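Local coordinates for piwi domain-containing protein (Vanderwaltozyma polyspora, PDB 5THE) that probably binds a guide RNA and uses it to select RNA targets, here as the C-terminal lobe of a budding yeast Argonaute, at residues 197-200 with 201-205. Residues are numbered along the deposited sequence; the frame is centred on the assembly and turned at random.
Sequences SAVY and DRLKY. With nucleotides of chain B.
Y200 and K204, one turn apart on helix 197-210, form part of the pocket that holds the 5' end of the guide strand in Argonaute's MID domain. Here that pocket contains nucleotide U1 of chain B. The Y200 ring lies between two partners. The uracil of U1 of chain B stacks nearly parallel on one face of the Y200 ring, its C5 over the ring centre, 3.5 Å above the plane. On the opposite face K204 CG makes a CH-pi contact, 4.1 Å from the centroid of the Y200 ring and displaced toward the rim. Y200 CG is anti to the backbone N (chi1 176°), which carries the ring out from the helix, with one face against the base and the hydroxyl toward the phosphate. At the ring's edge, Y200 OH donates a hydrogen bond to U1 OP3 of chain B at 2.6 Å. The K204 chain bends at chi2 (-59°) and then runs extended past the tyrosine hydroxyl. K204 NZ hydrogen-bonds to OP1 of U1 of chain B at 2.7 Å and also to N215 OD1. The phosphate is thus gripped through two different oxygens. With an alanine at Y200, the uracil would probably lose its stacking partner, OP3 this hydroxyl donor, and K204 CG the ring face it rests on. Along the backbone, regular helical bonds fix the spacing of the two residues, among them K204 N to Y200 O at 3.0 Å. Elsewhere on the helix, V199 CG1 and L203 CD1 lie side by side, 4.1 Å apart. They pack on I84 of strand 77-85 and on F129. R202 forms a salt bridge with E171 of helix 169-179. D201 and K204 touch helix 490-515, and helix 197-210 itself links the parallel strands 185-191 and 215-219 in a beta-alpha-beta crossover.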
ATOM      1  N   SER A 197      -8.380  -2.286  19.333  1.00 29.28           N
ATOM      2  CA  SER A 197      -8.356  -3.149  18.157  1.00 28.57           C
ATOM      3  C   SER A 197      -9.588  -4.046  18.083  1.00 26.50           C
ATOM      4  O   SER A 197     -10.057  -4.353  16.981  1.00 25.97           O
ATOM      5  CB  SER A 197      -7.067  -3.971  18.136  1.00 30.91           C
ATOM      6  OG  SER A 197      -6.928  -4.704  19.336  1.00 42.74           O
ATOM      7  N   ALA A 198     -10.152  -4.448  19.227  1.00 27.37           N
ATOM      8  CA  ALA A 198     -11.343  -5.291  19.184  1.00 30.93           C
ATOM      9  C   ALA A 198     -12.504  -4.544  18.550  1.00 29.08           C
ATOM     10  O   ALA A 198     -13.283  -5.126  17.784  1.00 26.66           O
ATOM     11  CB  ALA A 198     -11.724  -5.767  20.587  1.00 32.91           C
ATOM     12  N   VAL A 199     -12.638  -3.253  18.865  1.00 22.19           N
ATOM     13  CA  VAL A 199     -13.698  -2.457  18.266  1.00 23.46           C
ATOM     14  C   VAL A 199     -13.381  -2.165  16.804  1.00 26.83           C
ATOM     15  O   VAL A 199     -14.241  -2.318  15.930  1.00 21.13           O
ATOM     16  CB  VAL A 199     -13.922  -1.166  19.064  1.00 20.60           C
ATOM     17  CG1 VAL A 199     -14.638  -0.161  18.210  1.00 17.79           C
ATOM     18  CG2 VAL A 199     -14.768  -1.459  20.320  1.00 20.01           C
ATOM     19  N   TYR A 200     -12.132  -1.771  16.511  1.00 19.45           N
ATOM     20  CA  TYR A 200     -11.758  -1.463  15.130  1.00 26.57           C
ATOM     21  C   TYR A 200     -11.885  -2.690  14.232  1.00 27.48           C
ATOM     22  O   TYR A 200     -12.397  -2.599  13.108  1.00 23.47           O
ATOM     23  CB  TYR A 200     -10.333  -0.916  15.087  1.00 20.66           C
ATOM     24  CG  TYR A 200      -9.797  -0.649  13.709  1.00 20.31           C
ATOM     25  CD1 TYR A 200      -9.097  -1.626  13.009  1.00 21.88           C
ATOM     26  CD2 TYR A 200      -9.962   0.602  13.107  1.00 21.13           C
ATOM     27  CE1 TYR A 200      -8.587  -1.369  11.739  1.00 20.64           C
ATOM     28  CE2 TYR A 200      -9.459   0.862  11.850  1.00 19.43           C
ATOM     29  CZ  TYR A 200      -8.769  -0.115  11.169  1.00 24.36           C
ATOM     30  OH  TYR A 200      -8.267   0.158   9.904  1.00 25.76           O
ATOM     31  N   ASP A 201     -11.388  -3.844  14.699  1.00 24.71           N
ATOM     32  CA  ASP A 201     -11.454  -5.071  13.906  1.00 25.17           C
ATOM     33  C   ASP A 201     -12.889  -5.404  13.546  1.00 24.88           C
ATOM     34  O   ASP A 201     -13.198  -5.727  12.395  1.00 27.20           O
ATOM     35  CB  ASP A 201     -10.837  -6.245  14.672  1.00 30.21           C
ATOM     36  CG  ASP A 201      -9.334  -6.140  14.803  1.00 31.12           C
ATOM     37  OD1 ASP A 201      -8.739  -5.246  14.173  1.00 27.38           O
ATOM     38  OD2 ASP A 201      -8.747  -6.971  15.524  1.00 35.73           O
ATOM     39  N   ARG A 202     -13.779  -5.325  14.536  1.00 22.80           N
ATOM     40  CA  ARG A 202     -15.176  -5.647  14.308  1.00 27.83           C
ATOM     41  C   ARG A 202     -15.841  -4.631  13.386  1.00 25.76           C
ATOM     42  O   ARG A 202     -16.670  -4.999  12.547  1.00 28.00           O
ATOM     43  CB  ARG A 202     -15.905  -5.727  15.648  1.00 23.01           C
ATOM     44  CG  ARG A 202     -17.283  -6.327  15.545  1.00 25.84           C
ATOM     45  CD  ARG A 202     -17.184  -7.821  15.353  1.00 29.25           C
ATOM     46  NE  ARG A 202     -18.493  -8.449  15.265  1.00 31.71           N
ATOM     47  CZ  ARG A 202     -18.684  -9.758  15.122  1.00 33.29           C
ATOM     48  NH1 ARG A 202     -17.648 -10.585  15.070  1.00 31.22           N
ATOM     49  NH2 ARG A 202     -19.911 -10.241  15.032  1.00 30.08           N
ATOM     50  N   LEU A 203     -15.505  -3.347  13.534  1.00 23.25           N
ATOM     51  CA  LEU A 203     -16.046  -2.339  12.618  1.00 24.12           C
ATOM     52  C   LEU A 203     -15.686  -2.647  11.173  1.00 22.79           C
ATOM     53  O   LEU A 203     -16.536  -2.550  10.279  1.00 25.80           O
ATOM     54  CB  LEU A 203     -15.531  -0.953  12.987  1.00 26.42           C
ATOM     55  CG  LEU A 203     -16.246  -0.247  14.132  1.00 27.59           C
ATOM     56  CD1 LEU A 203     -15.570   1.069  14.402  1.00 28.18           C
ATOM     57  CD2 LEU A 203     -17.728  -0.043  13.809  1.00 24.03           C
ATOM     58  N   LYS A 204     -14.429  -3.010  10.924  1.00 20.03           N
ATOM     59  CA  LYS A 204     -14.021  -3.349   9.568  1.00 21.50           C
ATOM     60  C   LYS A 204     -14.617  -4.679   9.132  1.00 23.71           C
ATOM     61  O   LYS A 204     -15.041  -4.829   7.980  1.00 22.40           O
ATOM     62  CB  LYS A 204     -12.496  -3.363   9.479  1.00 21.44           C
ATOM     63  CG  LYS A 204     -11.877  -1.979   9.721  1.00 23.82           C
ATOM     64  CD  LYS A 204     -12.393  -0.951   8.702  1.00 20.17           C
ATOM     65  CE  LYS A 204     -11.559   0.325   8.741  1.00 18.69           C
ATOM     66  NZ  LYS A 204     -12.024   1.354   7.739  1.00 18.38           N
ATOM     67  N   TYR A 205     -14.682  -5.644  10.048  1.00 23.62           N
ATOM     68  CA  TYR A 205     -15.297  -6.926   9.737  1.00 26.46           C
ATOM     69  C   TYR A 205     -16.734  -6.747   9.275  1.00 25.33           C
ATOM     70  O   TYR A 205     -17.157  -7.334   8.277  1.00 24.70           O
ATOM     71  CB  TYR A 205     -15.238  -7.819  10.965  1.00 27.72           C
ATOM     72  CG  TYR A 205     -15.923  -9.149  10.814  1.00 29.26           C
ATOM     73  CD1 TYR A 205     -15.293 -10.194  10.160  1.00 32.53           C
ATOM     74  CD2 TYR A 205     -17.183  -9.373  11.360  1.00 32.30           C
ATOM     75  CE1 TYR A 205     -15.899 -11.427  10.040  1.00 33.32           C
ATOM     76  CE2 TYR A 205     -17.802 -10.604  11.241  1.00 38.08           C
ATOM     77  CZ  TYR A 205     -17.150 -11.627  10.577  1.00 42.15           C
ATOM     78  OH  TYR A 205     -17.737 -12.861  10.443  1.00 44.57           O
TER
ATOM     79  OP3   U B   1      -8.360   2.274   8.371  1.00 28.67           O
ATOM     80  P     U B   1      -9.021   3.565   8.644  1.00 26.12           P
ATOM     81  OP1   U B   1     -10.482   3.430   8.430  1.00 27.64           O
ATOM     82  OP2   U B   1      -8.322   4.635   7.913  1.00 26.89           O
ATOM     83  O5'   U B   1      -8.866   3.858  10.187  1.00 24.30           O
ATOM     84  C5'   U B   1      -7.678   4.427  10.719  1.00 20.42           C
ATOM     85  C4'   U B   1      -7.975   5.014  12.065  1.00 24.69           C
ATOM     86  O4'   U B   1      -8.382   3.951  12.978  1.00 21.82           O
ATOM     87  C3'   U B   1      -6.825   5.751  12.734  1.00 24.45           C
ATOM     88  O3'   U B   1      -7.334   6.932  13.354  1.00 24.54           O
ATOM     89  C2'   U B   1      -6.333   4.758  13.790  1.00 22.96           C
ATOM     90  O2'   U B   1      -5.717   5.350  14.914  1.00 25.30           O
ATOM     91  C1'   U B   1      -7.622   4.030  14.171  1.00 22.35           C
ATOM     92  N1    U B   1      -7.393   2.659  14.673  1.00 24.87           N
ATOM     93  C2    U B   1      -7.863   2.342  15.923  1.00 30.37           C
ATOM     94  O2    U B   1      -8.477   3.145  16.592  1.00 31.46           O
ATOM     95  N3    U B   1      -7.607   1.060  16.355  1.00 32.54           N
ATOM     96  C4    U B   1      -6.933   0.079  15.652  1.00 36.28           C
ATOM     97  O4    U B   1      -6.784  -1.038  16.157  1.00 41.56           O
ATOM     98  C5    U B   1      -6.459   0.484  14.364  1.00 28.72           C
ATOM     99  C6    U B   1      -6.693   1.732  13.936  1.00 25.99           C
TER